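PDB 3PPE: vascular endothelial cadherin from Gallus gallus, which mediates calcium-dependent, mainly homophilic adhesion between endothelial cells and helps couple actin fibres to their junctions, represented here by its two outermost cadherin domains. Local coordinates for residues A[104-107]-A[108-111]; A[115-118]-A[119-123]. All coordinates share one frame; numbering follows the deposited sequence.

Both interactions belong to the second cadherin domain, EC2, and mark the beginning and end of one strand, 108-114. Interaction 1 comes first along the chain, where residues 104-107 lead from strand 103-104 into that strand; interaction 2 follows three residues later, where residues 115-123 turn the chain from it into strand 122-129. Their centres lie about 20 Å apart. Strand 108-114 is an outermost strand of one sheet of the domain, whereas 103-104 and 122-129 belong to the other, so each contact accompanies a passage between the sheets. Interaction 1 is nearer the EC1-EC2 junction, which bound calcium ions rigidify; interaction 2 sits farther out, away from the metal sites.

Interaction 1: A[104-107]-A[108-111]; sequences FVQK and IFNG
Phe109 and Phe104 both carry CG beside the backbone N and anti to the carbonyl carbon (chi1 -56° for Phe109), which brings the two rings together beneath the bend of residues 105-107. The rings meet obliquely, with their centroids 5.9 Å apart and their planes at 74°, and the nearest atoms, Phe104 CD2 and Phe109 CE1, are separated by 3.6 Å. Gln106 lies over one face of the Phe109 ring. Its CB makes a CH-pi contact almost along the ring normal, 4.1 Å from the Phe109 centroid, and the extended chain beyond CG carries the terminal amide across the CD2-CE2 side, stacked with its plane 23° from that of the ring. Val105 adds an apolar contact, its CG2 approaching Phe109 CE2 obliquely at 4.0 Å, while the main-chain O of Gln106 comes to 3.3 Å from Phe109 CE1. Three residues just before it in the chain thus pack against the Phe109 ring, Gln106 over one face and Phe104 and Val105 obliquely. On the outer side of the bend, Lys107 and Ile108 are exposed. Phe104 and Phe109 are buried between the two sheets of the EC2 sandwich: both touch Val126 of strand 122-129 and Ala195 of strand 194-202, and Phe104 also reaches Val180 and Ala182 of strand 175-184. Backbone hydrogen bonds run from Val105 to Thr127 in one sheet and from Phe109 to Thr196 and Ile198 in the other.

Interaction 2: A[115-118]-A[119-123]; sequences EMSR and LGTSV
Thr121 reaches back to Arg118 through its hydroxyl, which donates a hydrogen bond from OG1 to Arg118 O at 2.7 Å. The donor is tilted 30° from the carbonyl plane. Thr121 N makes a second, weak bond to the same oxygen, 3.3 Å from Arg118 O with an N-H...O angle of 129°. The side-chain bond is possible because OG1 stands beside its own backbone N (chi1 -63°), turned in toward the turn. Around it the packing is close: Ser117 CB lies 3.5 Å from Thr121 OG1, and in one of the two Arg118 conformers CG lies 3.5 Å from Thr121 OG1 as well. Residues 118-121 form a type II beta turn, with Gly120 at its third position in a positive-phi conformation, and the turn delivers the chain from the loop after strand 108-114 into strand 122-129 of EC2. In the neighbouring strand 160-163, Thr163 OG1 hydrogen-bonds both Arg118 O and Thr121 N, so two hydroxyls grip the Arg118 carbonyl. Ser117 OG turns to Pro114 O instead of to the turn. The other side is loose. Leu119, at the corner, points its side chain away from residues 115-118, and beyond CG the Arg118 chain, modelled in two conformers, runs extended to NE in one of them and lies exposed.

Interaction 1: A[104-107]-A[108-111]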
loop_
_atom_site.group_PDB
_atom_site.type_symbol
_atom_site.label_atom_id
_atom_site.label_comp_id
_atom_site.label_asym_id
_atom_site.label_seq_id
_atom_site.Cartn_x
_atom_site.Cartn_y
_atom_site.Cartn_z
ATOM N N PHE A 104 -28.124 -14.672 12.973
ATOM C CA PHE A 104 -28.439 -15.782 13.872
ATOM C C PHE A 104 -28.227 -17.129 13.223
ATOM O O PHE A 104 -28.270 -17.223 12.000
ATOM C CB PHE A 104 -29.828 -15.614 14.449
ATOM C CG PHE A 104 -29.853 -14.626 15.578
ATOM C CD1 PHE A 104 -30.210 -13.303 15.347
ATOM C CD2 PHE A 104 -29.450 -15.017 16.864
ATOM C CE1 PHE A 104 -30.234 -12.359 16.413
ATOM C CE2 PHE A 104 -29.441 -14.080 17.919
ATOM C CZ PHE A 104 -29.851 -12.750 17.669
ATOM N N VAL A 105 -28.005 -18.168 14.022
ATOM C CA VAL A 105 -27.774 -19.501 13.459
ATOM C C VAL A 105 -29.076 -20.281 13.180
ATOM O O VAL A 105 -29.034 -21.288 12.498
ATOM C CB VAL A 105 -26.780 -20.363 14.292
ATOM C CG1 VAL A 105 -25.404 -19.693 14.382
ATOM C CG2 VAL A 105 -27.334 -20.671 15.690
ATOM N N GLN A 106 -30.210 -19.787 13.675
ATOM C CA GLN A 106 -31.536 -20.404 13.487
ATOM C C GLN A 106 -32.502 -19.239 13.428
ATOM O O GLN A 106 -32.300 -18.235 14.101
ATOM C CB GLN A 106 -32.001 -21.271 14.696
ATOM C CG GLN A 106 -31.065 -22.387 15.088
ATOM C CD GLN A 106 -31.395 -23.066 16.376
ATOM O OE1 GLN A 106 -32.566 -23.073 16.862
ATOM N NE2 GLN A 106 -30.387 -23.683 16.939
ATOM N N LYS A 107 -33.560 -19.408 12.649
ATOM C CA LYS A 107 -34.683 -18.475 12.627
ATOM C C LYS A 107 -35.449 -18.397 13.964
ATOM O O LYS A 107 -35.830 -17.310 14.402
ATOM C CB LYS A 107 -35.659 -18.942 11.551
ATOM C CG LYS A 107 -36.751 -17.916 11.239
ATOM C CD LYS A 107 -36.195 -16.704 10.459
ATOM C CE LYS A 107 -37.344 -16.013 9.720
ATOM N NZ LYS A 107 -36.980 -14.622 9.288
ATOM N N ILE A 108 -35.712 -19.570 14.555
ATOM C CA ILE A 108 -36.412 -19.734 15.806
ATOM C C ILE A 108 -35.579 -20.614 16.771
ATOM O O ILE A 108 -35.149 -21.736 16.438
ATOM C CB ILE A 108 -37.834 -20.329 15.587
ATOM C CG1 ILE A 108 -38.672 -19.454 14.613
ATOM C CG2 ILE A 108 -38.551 -20.534 16.928
ATOM C CD1 ILE A 108 -40.073 -20.034 14.331
ATOM N N PHE A 109 -35.306 -20.053 17.950
ATOM C CA PHE A 109 -34.783 -20.796 19.090
ATOM C C PHE A 109 -35.899 -21.148 20.082
ATOM O O PHE A 109 -36.895 -20.450 20.197
ATOM C CB PHE A 109 -33.703 -19.979 19.819
ATOM C CG PHE A 109 -32.551 -19.543 18.940
ATOM C CD1 PHE A 109 -32.644 -18.380 18.149
ATOM C CD2 PHE A 109 -31.362 -20.262 18.948
ATOM C CE1 PHE A 109 -31.540 -17.969 17.350
ATOM C CE2 PHE A 109 -30.279 -19.845 18.212
ATOM C CZ PHE A 109 -30.356 -18.717 17.394
ATOM N N ASN A 110 -35.717 -22.234 20.816
ATOM C CA ASN A 110 -36.709 -22.674 21.785
ATOM C C ASN A 110 -36.035 -22.857 23.124
ATOM O O ASN A 110 -34.909 -23.372 23.201
ATOM C CB ASN A 110 -37.344 -24.009 21.335
ATOM C CG ASN A 110 -38.156 -23.865 20.091
ATOM O OD1 ASN A 110 -39.318 -23.477 20.139
ATOM N ND2 ASN A 110 -37.546 -24.139 18.951
ATOM N N GLY A 111 -36.711 -22.436 24.191
ATOM C CA GLY A 111 -36.280 -22.817 25.518
ATOM C C GLY A 111 -37.428 -22.931 26.480
ATOM O O GLY A 111 -38.577 -22.690 26.146
#

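Interaction 2: A[115-118]-A[119-123]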
loop_
_atom_site.group_PDB
_atom_site.type_symbol
_atom_site.label_atom_id
_atom_site.label_comp_id
_atom_site.label_asym_id
_atom_site.label_seq_id
_atom_site.Cartn_x
_atom_site.Cartn_y
_atom_site.Cartn_z
ATOM N N GLU A 115 -41.841 -21.918 36.004
ATOM C CA GLU A 115 -42.509 -20.719 36.443
ATOM C C GLU A 115 -41.964 -20.308 37.791
ATOM O O GLU A 115 -41.461 -21.145 38.531
ATOM C CB GLU A 115 -44.032 -20.927 36.556
ATOM C CG GLU A 115 -44.436 -22.044 37.533
ATOM C CD GLU A 115 -45.927 -21.979 37.881
ATOM O OE1 GLU A 115 -46.434 -22.920 38.565
ATOM O OE2 GLU A 115 -46.568 -20.972 37.473
ATOM N N MET A 116 -42.070 -19.018 38.099
ATOM C CA MET A 116 -41.678 -18.500 39.402
ATOM C C MET A 116 -40.202 -18.755 39.763
ATOM O O MET A 116 -39.854 -18.733 40.926
ATOM C CB MET A 116 -42.635 -19.032 40.512
ATOM C CG MET A 116 -44.156 -18.826 40.222
ATOM S SD MET A 116 -44.580 -17.082 39.999
ATOM C CE MET A 116 -44.129 -16.433 41.603
ATOM N N SER A 117 -39.334 -18.967 38.772
ATOM C CA SER A 117 -37.884 -19.029 39.022
ATOM C C SER A 117 -37.417 -17.643 39.483
ATOM O O SER A 117 -37.986 -16.609 39.100
ATOM C CB SER A 117 -37.147 -19.438 37.744
ATOM O OG SER A 117 -37.553 -20.746 37.265
ATOM N N ARG A 118 -36.378 -17.636 40.307
ATOM C CA ARG A 118 -35.769 -16.386 40.714
ATOM C C ARG A 118 -35.330 -15.518 39.513
ATOM O O ARG A 118 -35.095 -15.988 38.384
ATOM C CB ARG A 118 -34.612 -16.638 41.688
ATOM C CG ARG A 118 -33.406 -17.417 41.104
ATOM C CD ARG A 118 -32.492 -17.838 42.236
ATOM N NE ARG A 118 -31.241 -18.421 41.772
ATOM C CZ ARG A 118 -30.236 -18.762 42.577
ATOM N NH1 ARG A 118 -30.345 -18.605 43.889
ATOM N NH2 ARG A 118 -29.127 -19.280 42.074
ATOM N N LEU A 119 -35.324 -14.213 39.749
ATOM C CA LEU A 119 -34.753 -13.262 38.809
ATOM C C LEU A 119 -33.336 -13.709 38.424
ATOM O O LEU A 119 -32.544 -14.081 39.303
ATOM C CB LEU A 119 -34.658 -11.901 39.478
ATOM C CG LEU A 119 -33.832 -10.844 38.776
ATOM C CD1 LEU A 119 -34.601 -10.345 37.557
ATOM C CD2 LEU A 119 -33.603 -9.734 39.758
ATOM N N GLY A 120 -33.034 -13.651 37.116
ATOM C CA GLY A 120 -31.698 -13.927 36.599
ATOM C C GLY A 120 -31.449 -15.420 36.430
ATOM O O GLY A 120 -30.292 -15.879 36.414
ATOM N N THR A 121 -32.533 -16.181 36.291
ATOM C CA THR A 121 -32.428 -17.593 35.974
ATOM C C THR A 121 -32.163 -17.752 34.492
ATOM O O THR A 121 -32.920 -17.248 33.662
ATOM C CB THR A 121 -33.685 -18.390 36.350
ATOM O OG1 THR A 121 -33.864 -18.319 37.787
ATOM C CG2 THR A 121 -33.478 -19.854 35.946
ATOM N N SER A 122 -31.073 -18.465 34.185
ATOM C CA SER A 122 -30.644 -18.707 32.840
ATOM C C SER A 122 -31.681 -19.595 32.123
ATOM O O SER A 122 -32.112 -20.641 32.668
ATOM C CB SER A 122 -29.285 -19.417 32.938
ATOM O OG SER A 122 -28.878 -19.801 31.679
ATOM N N VAL A 123 -32.079 -19.215 30.906
ATOM C CA VAL A 123 -33.139 -19.943 30.208
ATOM C C VAL A 123 -32.582 -20.783 29.031
ATOM O O VAL A 123 -32.776 -21.989 28.948
ATOM C CB VAL A 123 -34.216 -18.942 29.689
ATOM C CG1 VAL A 123 -35.300 -19.665 28.862
ATOM C CG2 VAL A 123 -34.796 -18.104 30.837
#